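Local atomic coordinates of delta-1-pyrroline-5-carboxylate dehydrogenase, mitochondrial (Mus musculus, PDB entry 4E3X), a protein that catalyses the NAD-dependent oxidation of L-glutamate gamma-semialdehyde to L-glutamate, the second step of proline degradation in mitochondria. Residues L469-A481 / Q517-N529. Sequence-based numbering, arbitrary orientation.
Sequences LVDSTTSYGLTGA and QQPFGGARASGTN. With PRO (proline), chain K.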
loop_
_atom_site.group_PDB
_atom_site.type_symbol
_atom_site.label_atom_id
_atom_site.label_comp_id
_atom_site.label_asym_id
_atom_site.label_seq_id
_atom_site.Cartn_x
_atom_site.Cartn_y
_atom_site.Cartn_z
ATOM N N LEU B 469 25.448 -16.911 -2.539
ATOM C CA LEU B 469 25.637 -16.680 -1.111
ATOM C C LEU B 469 25.334 -15.242 -0.704
ATOM O O LEU B 469 24.759 -15.009 0.358
ATOM C CB LEU B 469 27.050 -17.071 -0.676
ATOM C CG LEU B 469 27.338 -18.573 -0.728
ATOM C CD1 LEU B 469 28.758 -18.868 -0.265
ATOM C CD2 LEU B 469 26.321 -19.332 0.109
ATOM N N VAL B 470 25.719 -14.276 -1.536
ATOM C CA VAL B 470 25.408 -12.879 -1.235
ATOM C C VAL B 470 23.895 -12.739 -1.049
ATOM O O VAL B 470 23.417 -12.093 -0.120
ATOM C CB VAL B 470 25.892 -11.917 -2.346
ATOM C CG1 VAL B 470 25.400 -10.495 -2.069
ATOM C CG2 VAL B 470 27.410 -11.953 -2.468
ATOM N N ASP B 471 23.148 -13.389 -1.932
ATOM C CA ASP B 471 21.701 -13.314 -1.941
ATOM C C ASP B 471 21.015 -14.073 -0.795
ATOM O O ASP B 471 19.984 -13.624 -0.299
ATOM C CB ASP B 471 21.198 -13.822 -3.296
ATOM C CG ASP B 471 19.697 -13.878 -3.371
ATOM O OD1 ASP B 471 19.048 -12.814 -3.340
ATOM O OD2 ASP B 471 19.161 -14.995 -3.472
ATOM N N SER B 472 21.577 -15.208 -0.378
ATOM C CA SER B 472 20.884 -16.102 0.552
ATOM C C SER B 472 21.361 -16.043 2.001
ATOM O O SER B 472 20.688 -16.556 2.892
ATOM C CB SER B 472 20.999 -17.546 0.067
ATOM O OG SER B 472 22.327 -18.007 0.239
ATOM N N THR B 473 22.516 -15.430 2.243
ATOM C CA THR B 473 23.133 -15.505 3.568
ATOM C C THR B 473 22.340 -14.785 4.657
ATOM O O THR B 473 22.217 -15.285 5.781
ATOM C CB THR B 473 24.591 -15.006 3.539
ATOM O OG1 THR B 473 25.372 -15.917 2.755
ATOM C CG2 THR B 473 25.176 -14.930 4.947
ATOM N N THR B 474 21.779 -13.626 4.329
ATOM C CA THR B 474 21.102 -12.816 5.332
ATOM C C THR B 474 19.596 -12.810 5.133
ATOM O O THR B 474 19.083 -13.325 4.141
ATOM C CB THR B 474 21.599 -11.350 5.333
ATOM O OG1 THR B 474 20.891 -10.598 4.334
ATOM C CG2 THR B 474 23.108 -11.286 5.107
ATOM N N SER B 475 18.893 -12.201 6.080
ATOM C CA SER B 475 17.445 -12.093 5.993
ATOM C C SER B 475 17.013 -10.775 5.359
ATOM O O SER B 475 15.822 -10.521 5.206
ATOM C CB SER B 475 16.835 -12.193 7.386
ATOM O OG SER B 475 17.171 -11.050 8.151
ATOM N N TYR B 476 17.986 -9.952 4.974
ATOM C CA TYR B 476 17.717 -8.573 4.562
ATOM C C TYR B 476 17.759 -8.324 3.057
ATOM O O TYR B 476 18.274 -9.139 2.290
ATOM C CB TYR B 476 18.704 -7.641 5.263
ATOM C CG TYR B 476 18.577 -7.606 6.773
ATOM C CD1 TYR B 476 17.553 -6.885 7.387
ATOM C CD2 TYR B 476 19.502 -8.259 7.587
ATOM C CE1 TYR B 476 17.443 -6.821 8.759
ATOM C CE2 TYR B 476 19.403 -8.195 8.975
ATOM C CZ TYR B 476 18.369 -7.471 9.548
ATOM O OH TYR B 476 18.242 -7.391 10.916
ATOM N N GLY B 477 17.214 -7.187 2.634
ATOM C CA GLY B 477 17.178 -6.872 1.218
ATOM C C GLY B 477 17.273 -5.393 0.914
ATOM O O GLY B 477 16.596 -4.905 0.002
ATOM N N LEU B 478 18.123 -4.681 1.649
ATOM C CA LEU B 478 18.100 -3.221 1.593
ATOM C C LEU B 478 19.043 -2.654 0.534
ATOM O O LEU B 478 18.587 -2.286 -0.547
ATOM C CB LEU B 478 18.324 -2.609 2.980
ATOM C CG LEU B 478 17.958 -1.129 3.122
ATOM C CD1 LEU B 478 16.678 -0.785 2.372
ATOM C CD2 LEU B 478 17.826 -0.751 4.586
ATOM N N THR B 479 20.341 -2.582 0.815
ATOM C CA THR B 479 21.252 -2.044 -0.192
ATOM C C THR B 479 22.384 -2.992 -0.554
ATOM O O THR B 479 22.704 -3.930 0.173
ATOM C CB THR B 479 21.880 -0.695 0.219
ATOM O OG1 THR B 479 22.869 -0.927 1.227
ATOM C CG2 THR B 479 20.831 0.294 0.727
ATOM N N GLY B 480 22.998 -2.723 -1.696
ATOM C CA GLY B 480 24.127 -3.522 -2.123
ATOM C C GLY B 480 24.762 -2.950 -3.367
ATOM O O GLY B 480 24.113 -2.243 -4.140
ATOM N N ALA B 481 26.033 -3.271 -3.564
ATOM C CA ALA B 481 26.774 -2.769 -4.702
ATOM C C ALA B 481 27.533 -3.896 -5.361
ATOM O O ALA B 481 27.984 -4.832 -4.691
ATOM C CB ALA B 481 27.750 -1.697 -4.270
ATOM N N GLN B 517 16.173 10.697 -6.901
ATOM C CA GLN B 517 17.193 10.062 -7.739
ATOM C C GLN B 517 17.284 8.567 -7.438
ATOM O O GLN B 517 17.228 7.735 -8.350
ATOM C CB GLN B 517 18.548 10.748 -7.550
ATOM C CG GLN B 517 18.526 12.192 -8.032
ATOM C CD GLN B 517 19.857 12.890 -7.900
ATOM O OE1 GLN B 517 20.911 12.254 -7.898
ATOM N NE2 GLN B 517 19.815 14.212 -7.776
ATOM N N GLN B 518 17.424 8.231 -6.155
ATOM C CA GLN B 518 17.347 6.844 -5.704
ATOM C C GLN B 518 16.342 6.711 -4.564
ATOM O O GLN B 518 16.726 6.715 -3.391
ATOM C CB GLN B 518 18.714 6.332 -5.240
ATOM C CG GLN B 518 19.803 6.422 -6.282
ATOM C CD GLN B 518 20.561 7.722 -6.215
ATOM O OE1 GLN B 518 20.654 8.352 -5.160
ATOM N NE2 GLN B 518 21.117 8.130 -7.342
ATOM N N PRO B 519 15.047 6.602 -4.908
ATOM C CA PRO B 519 14.032 6.314 -3.890
ATOM C C PRO B 519 14.491 5.132 -3.040
ATOM O O PRO B 519 15.033 4.150 -3.576
ATOM C CB PRO B 519 12.803 5.964 -4.729
ATOM C CG PRO B 519 12.986 6.800 -5.964
ATOM C CD PRO B 519 14.457 6.709 -6.256
ATOM N N PHE B 520 14.301 5.220 -1.729
ATOM C CA PHE B 520 15.011 4.327 -0.826
ATOM C C PHE B 520 14.120 3.285 -0.177
ATOM O O PHE B 520 13.028 3.592 0.305
ATOM C CB PHE B 520 15.700 5.138 0.271
ATOM C CG PHE B 520 16.569 4.307 1.174
ATOM C CD1 PHE B 520 16.116 3.897 2.418
ATOM C CD2 PHE B 520 17.829 3.903 0.755
ATOM C CE1 PHE B 520 16.919 3.123 3.240
ATOM C CE2 PHE B 520 18.631 3.125 1.571
ATOM C CZ PHE B 520 18.171 2.729 2.817
ATOM N N GLY B 521 14.608 2.053 -0.132
ATOM C CA GLY B 521 13.909 1.019 0.608
ATOM C C GLY B 521 14.121 -0.346 -0.001
ATOM O O GLY B 521 14.551 -0.460 -1.149
ATOM N N GLY B 522 13.831 -1.383 0.772
ATOM C CA GLY B 522 13.938 -2.739 0.282
ATOM C C GLY B 522 13.012 -3.678 1.022
ATOM O O GLY B 522 12.425 -3.312 2.047
ATOM N N ALA B 523 12.896 -4.899 0.502
ATOM C CA ALA B 523 11.964 -5.878 1.047
ATOM C C ALA B 523 12.707 -6.931 1.877
ATOM O O ALA B 523 13.658 -6.597 2.591
ATOM C CB ALA B 523 11.117 -6.503 -0.063
ATOM N N ARG B 524 12.285 -8.189 1.786
ATOM C CA ARG B 524 12.730 -9.204 2.742
ATOM C C ARG B 524 12.515 -8.658 4.159
ATOM O O ARG B 524 11.460 -8.077 4.420
ATOM C CB ARG B 524 14.152 -9.698 2.445
ATOM C CG ARG B 524 14.187 -10.401 1.080
ATOM C CD ARG B 524 15.550 -10.932 0.700
ATOM N NE ARG B 524 15.455 -11.670 -0.559
ATOM C CZ ARG B 524 16.502 -12.108 -1.247
ATOM N NH1 ARG B 524 16.318 -12.759 -2.388
ATOM N NH2 ARG B 524 17.733 -11.894 -0.796
ATOM N N ALA B 525 13.468 -8.826 5.071
ATOM C CA ALA B 525 13.260 -8.329 6.434
ATOM C C ALA B 525 13.429 -6.810 6.558
ATOM O O ALA B 525 13.191 -6.250 7.625
ATOM C CB ALA B 525 14.177 -9.051 7.431
ATOM N N SER B 526 13.825 -6.149 5.472
ATOM C CA SER B 526 14.140 -4.713 5.514
ATOM C C SER B 526 12.923 -3.791 5.544
ATOM O O SER B 526 13.065 -2.577 5.716
ATOM C CB SER B 526 15.063 -4.314 4.360
ATOM O OG SER B 526 16.289 -5.021 4.445
ATOM N N GLY B 527 11.727 -4.350 5.390
ATOM C CA GLY B 527 10.519 -3.566 5.580
ATOM C C GLY B 527 9.489 -3.722 4.481
ATOM O O GLY B 527 9.507 -4.688 3.716
ATOM N N THR B 528 8.580 -2.757 4.422
ATOM C CA THR B 528 7.436 -2.805 3.512
ATOM C C THR B 528 7.743 -2.175 2.155
ATOM O O THR B 528 6.927 -2.241 1.238
ATOM C CB THR B 528 6.204 -2.115 4.138
ATOM O OG1 THR B 528 6.582 -0.832 4.650
ATOM C CG2 THR B 528 5.675 -2.940 5.288
ATOM N N ASN B 529 8.921 -1.565 2.043
ATOM C CA ASN B 529 9.430 -0.993 0.797
ATOM C C ASN B 529 8.495 -0.002 0.103
ATOM O O ASN B 529 8.154 -0.171 -1.073
ATOM C CB ASN B 529 9.887 -2.074 -0.187
ATOM C CG ASN B 529 10.731 -1.501 -1.298
ATOM O OD1 ASN B 529 11.291 -0.407 -1.159
ATOM N ND2 ASN B 529 10.831 -2.223 -2.408
HETATM N N PRO K . 18.904 6.999 2.926
HETATM C CA PRO K . 20.181 6.779 3.608
HETATM C C PRO K . 21.242 6.186 2.687
HETATM O O PRO K . 20.965 5.753 1.563
HETATM C CB PRO K . 19.808 5.784 4.705
HETATM C CG PRO K . 18.420 6.180 5.071
HETATM C CD PRO K . 17.761 6.642 3.784
HETATM O OXT PRO K . 22.417 6.136 3.057
HETATM O O HOH W 1 18.709 -11.745 1.878
HETATM O O HOH W 2 14.602 -5.642 -1.774
#
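Arg524 and Asp471 form a salt bridge in which both terminal guanidinium nitrogens grip one oxygen. Arg524 NH1 lies 2.9 Å from Asp471 OD1, on its syn side; NH2 meets OD1 from above the carboxylate plane. The two planes are turned 56° apart. The arginine chain is extended from CG to NE, which carries the guanidinium to Asp471 in helix 463-472. NH1 also pairs with Glu201 of the second subunit, and NH2 donates to a water. Cut back to an alanine here, the side chain would probably leave Asp471 and that glutamate without their shared cation.

Backbone and hydroxyl bonds hold the turn of Ala523 to Ser526 against residues 475-477. Ala525 N donates to Ser475 O at 2.9 Å. Gly477 N points almost straight (169°) at Ser526 OG, 3.0 Å away; this hydroxyl also bonds Gly316 O. A second water bridges Gly477 O and Ala523 N.

Apolar contacts continue toward the active site. Leu478 CD1 packs on Phe520 CZ at 3.8 Å, and Thr479 CG2 lies 3.7 Å from Phe520 CE2. Bound proline places its CD over one face of this ring. Leu478 also neighbours the nucleophile Cys348. The arrangement joins the catalytic-domain sheet of an aldehyde dehydrogenase to the loop lining its substrate pocket.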